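Protein-tyrosine-phosphatase PTP1 (Arabidopsis thaliana, PDB 6KRW) dephosphorylates phosphotyrosine in proteins, including the MAP kinase MPK6, and together with MKP1 modulates plant defence responses. Local coordinates at residues T246-I257 / F290-L299. Residues are numbered along the deposited sequence; the frame is centred on the assembly and turned at random.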
# COMPACT_ATOMS: atom_id res chain seq x y z
N THR A 246 2.69 5.50 4.04
CA THR A 246 1.77 6.56 4.51
C THR A 246 0.33 6.11 4.23
O THR A 246 -0.49 6.23 5.12
CB THR A 246 2.15 7.88 3.83
OG1 THR A 246 3.53 8.20 4.06
CG2 THR A 246 1.29 9.03 4.28
N TYR A 247 0.02 5.68 3.00
CA TYR A 247 -1.36 5.23 2.70
C TYR A 247 -1.75 4.09 3.65
O TYR A 247 -2.82 4.10 4.26
CB TYR A 247 -1.57 4.81 1.24
CG TYR A 247 -2.98 4.34 1.09
CD1 TYR A 247 -4.02 5.26 0.97
CD2 TYR A 247 -3.30 3.00 1.19
CE1 TYR A 247 -5.33 4.83 1.02
CE2 TYR A 247 -4.60 2.56 1.24
CZ TYR A 247 -5.62 3.49 1.13
OH TYR A 247 -6.86 3.04 1.27
N CYS A 248 -0.89 3.08 3.76
CA CYS A 248 -1.20 1.91 4.63
C CYS A 248 -1.47 2.39 6.07
O CYS A 248 -2.36 1.87 6.71
CB CYS A 248 -0.06 0.90 4.60
SG CYS A 248 0.09 0.03 3.03
N ALA A 249 -0.69 3.35 6.57
CA ALA A 249 -0.87 3.84 7.96
C ALA A 249 -2.25 4.45 8.13
O ALA A 249 -2.92 4.26 9.16
CB ALA A 249 0.23 4.77 8.36
N ILE A 250 -2.69 5.25 7.14
CA ILE A 250 -4.02 5.90 7.27
C ILE A 250 -5.11 4.83 7.24
O ILE A 250 -6.00 4.82 8.12
CB ILE A 250 -4.18 6.94 6.14
CG1 ILE A 250 -3.13 8.05 6.25
CG2 ILE A 250 -5.62 7.48 6.12
CD1 ILE A 250 -2.93 8.86 4.95
N HIS A 251 -5.06 3.95 6.26
CA HIS A 251 -6.07 2.89 6.07
C HIS A 251 -6.12 1.99 7.30
O HIS A 251 -7.20 1.73 7.86
CB HIS A 251 -5.73 2.16 4.79
CG HIS A 251 -6.65 1.07 4.38
ND1 HIS A 251 -7.13 1.00 3.09
CD2 HIS A 251 -7.16 0.01 5.03
CE1 HIS A 251 -7.88 -0.08 2.97
NE2 HIS A 251 -7.93 -0.69 4.14
N ASN A 252 -4.95 1.56 7.75
CA ASN A 252 -4.88 0.61 8.88
C ASN A 252 -5.35 1.28 10.17
O ASN A 252 -6.07 0.65 10.98
CB ASN A 252 -3.43 0.17 8.99
CG ASN A 252 -3.20 -0.87 10.08
OD1 ASN A 252 -2.52 -0.57 11.07
ND2 ASN A 252 -3.77 -2.05 9.88
N THR A 253 -4.97 2.54 10.39
CA THR A 253 -5.34 3.22 11.64
C THR A 253 -6.86 3.34 11.71
O THR A 253 -7.46 3.09 12.77
CB THR A 253 -4.65 4.58 11.75
OG1 THR A 253 -3.22 4.36 11.81
CG2 THR A 253 -5.13 5.35 12.96
N ILE A 254 -7.47 3.86 10.65
CA ILE A 254 -8.95 4.04 10.66
C ILE A 254 -9.65 2.70 10.89
O ILE A 254 -10.54 2.63 11.74
CB ILE A 254 -9.40 4.76 9.38
CG1 ILE A 254 -8.85 6.18 9.35
CG2 ILE A 254 -10.91 4.69 9.23
CD1 ILE A 254 -9.43 7.12 10.35
N GLN A 255 -9.24 1.65 10.17
CA GLN A 255 -9.90 0.33 10.35
C GLN A 255 -9.76 -0.15 11.79
O GLN A 255 -10.70 -0.74 12.32
CB GLN A 255 -9.33 -0.69 9.38
CG GLN A 255 -9.81 -0.48 7.97
CD GLN A 255 -9.45 -1.60 7.04
OE1 GLN A 255 -8.37 -2.18 7.16
NE2 GLN A 255 -10.34 -1.89 6.09
N ARG A 256 -8.57 0.02 12.36
CA ARG A 256 -8.35 -0.50 13.73
C ARG A 256 -9.15 0.31 14.75
O ARG A 256 -9.66 -0.28 15.70
CB ARG A 256 -6.85 -0.52 14.02
CG ARG A 256 -6.15 -1.68 13.33
CD ARG A 256 -4.65 -1.53 13.30
NE ARG A 256 -4.09 -1.39 14.64
CZ ARG A 256 -2.98 -0.72 14.91
NH1 ARG A 256 -2.26 -0.22 13.93
NH2 ARG A 256 -2.55 -0.64 16.17
N ILE A 257 -9.31 1.62 14.56
CA ILE A 257 -10.19 2.42 15.45
C ILE A 257 -11.61 1.87 15.35
O ILE A 257 -12.24 1.65 16.39
CB ILE A 257 -10.12 3.92 15.10
CG1 ILE A 257 -8.74 4.49 15.41
CG2 ILE A 257 -11.23 4.69 15.81
CD1 ILE A 257 -8.47 5.83 14.72
N PHE A 290 1.31 14.16 7.28
CA PHE A 290 0.16 13.92 6.36
C PHE A 290 -0.69 12.76 6.90
O PHE A 290 -1.91 12.81 6.81
CB PHE A 290 0.66 13.67 4.94
CG PHE A 290 -0.43 13.48 3.92
CD1 PHE A 290 -1.07 14.58 3.35
CD2 PHE A 290 -0.82 12.22 3.52
CE1 PHE A 290 -2.08 14.39 2.42
CE2 PHE A 290 -1.83 12.04 2.58
CZ PHE A 290 -2.46 13.14 2.02
N CYS A 291 -0.05 11.73 7.49
CA CYS A 291 -0.79 10.62 8.13
C CYS A 291 -1.74 11.20 9.17
O CYS A 291 -2.90 10.88 9.19
CB CYS A 291 0.12 9.66 8.90
SG CYS A 291 1.14 8.59 7.88
N TYR A 292 -1.21 12.04 10.06
CA TYR A 292 -2.03 12.61 11.15
C TYR A 292 -3.18 13.44 10.56
O TYR A 292 -4.31 13.29 10.98
CB TYR A 292 -1.19 13.48 12.07
CG TYR A 292 -0.60 12.76 13.25
CD1 TYR A 292 -1.36 12.55 14.38
CD2 TYR A 292 0.70 12.30 13.24
CE1 TYR A 292 -0.86 11.89 15.48
CE2 TYR A 292 1.23 11.64 14.35
CZ TYR A 292 0.44 11.44 15.46
OH TYR A 292 0.90 10.79 16.58
N ASN A 293 -2.86 14.28 9.56
CA ASN A 293 -3.88 15.18 8.98
C ASN A 293 -4.97 14.35 8.32
O ASN A 293 -6.15 14.66 8.50
CB ASN A 293 -3.22 16.16 8.02
CG ASN A 293 -2.44 17.24 8.74
OD1 ASN A 293 -2.88 17.72 9.77
ND2 ASN A 293 -1.33 17.66 8.18
N ALA A 294 -4.58 13.31 7.57
CA ALA A 294 -5.58 12.49 6.86
C ALA A 294 -6.44 11.76 7.89
O ALA A 294 -7.63 11.57 7.69
CB ALA A 294 -4.93 11.54 5.89
N ILE A 295 -5.81 11.22 8.94
CA ILE A 295 -6.59 10.47 9.95
C ILE A 295 -7.57 11.41 10.66
O ILE A 295 -8.74 11.05 10.84
CB ILE A 295 -5.63 9.78 10.94
CG1 ILE A 295 -4.89 8.63 10.27
CG2 ILE A 295 -6.38 9.31 12.18
CD1 ILE A 295 -3.63 8.17 10.98
N VAL A 296 -7.12 12.61 11.03
CA VAL A 296 -8.05 13.61 11.64
C VAL A 296 -9.18 13.93 10.67
O VAL A 296 -10.35 13.92 11.12
CB VAL A 296 -7.29 14.87 12.09
CG1 VAL A 296 -8.24 16.03 12.36
CG2 VAL A 296 -6.44 14.57 13.31
N ASP A 297 -8.86 14.22 9.41
CA ASP A 297 -9.88 14.64 8.41
C ASP A 297 -10.89 13.50 8.25
O ASP A 297 -12.10 13.77 8.18
CB ASP A 297 -9.24 15.00 7.08
CG ASP A 297 -8.46 16.30 7.15
OD1 ASP A 297 -8.57 17.01 8.18
OD2 ASP A 297 -7.70 16.58 6.19
N GLU A 298 -10.40 12.25 8.26
CA GLU A 298 -11.33 11.13 8.04
C GLU A 298 -12.20 10.92 9.28
O GLU A 298 -13.40 10.62 9.14
CB GLU A 298 -10.61 9.87 7.59
CG GLU A 298 -11.58 8.79 7.16
CD GLU A 298 -12.45 9.15 5.97
OE1 GLU A 298 -12.12 10.11 5.29
OE2 GLU A 298 -13.43 8.43 5.75
N LEU A 299 -11.60 11.00 10.47
CA LEU A 299 -12.38 10.87 11.73
C LEU A 299 -13.44 11.99 11.82
O LEU A 299 -14.52 11.71 12.38
CB LEU A 299 -11.45 10.90 12.93
CG LEU A 299 -10.60 9.65 13.13
CD1 LEU A 299 -9.56 9.85 14.22
CD2 LEU A 299 -11.48 8.43 13.43
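Ile-250 and Ile-295 interlock as reciprocal knobs in holes where two helices of the classical tyrosine phosphatase fold pack. Helix 242-259 begins at the end of the P-loop, which contains the catalytic Cys-237 and probably binds the substrate phosphate. Helix 285-303 lies against it, with the segment axes 9.3 Å apart and running the same way at 35°. The contact is buried and apolar, and no hydrogen bond crosses it.

Ile-250 enters among Phe-290, Cys-291, Ala-294 and Ile-295. Its CG1 lies beside the backbone N (chi1 -62°), and the extended branch carries CD1 onto Ala-294. Ile-250 CD1 is 3.5 Å from Ala-294 CB, a tight fit for two carbons. Ile-295 fills the answering hole between Ala-249, Ile-250, Thr-253 and Ile-254. Ile-295 CD1 sits 3.8 Å from Thr-253 CG2, and the two side chains are roughly perpendicular. The hydroxyl of Thr-253 is turned back to its own helix, where Thr-253 OG1 gives a 2.7 Å hydrogen bond to Ala-249 O. That oxygen also accepts Thr-253 N, from the opposite face of the carbonyl plane.

At the active-site end, Thr-246 CG2 approaches the Phe-290 ring edge-on. Thr-246 CG2 is also 3.6 Å from Cys-291 SG. Thr-246 OG1 makes a hydrogen bond with Gly-242 O, in the P-loop.

At the far end, Ile-254 and Leu-299 lie alongside each other, pointing opposite ways. Ile-254 CD1 also touches the CB and CG of Glu-298, whose carboxylate makes salt bridges to Arg-217 and Lys-221 and a hydrogen bond with Tyr-224. Ile-257 and Leu-299 meet tip to tip, with Ile-257 CD1 4.2 Å from Leu-299 CD2.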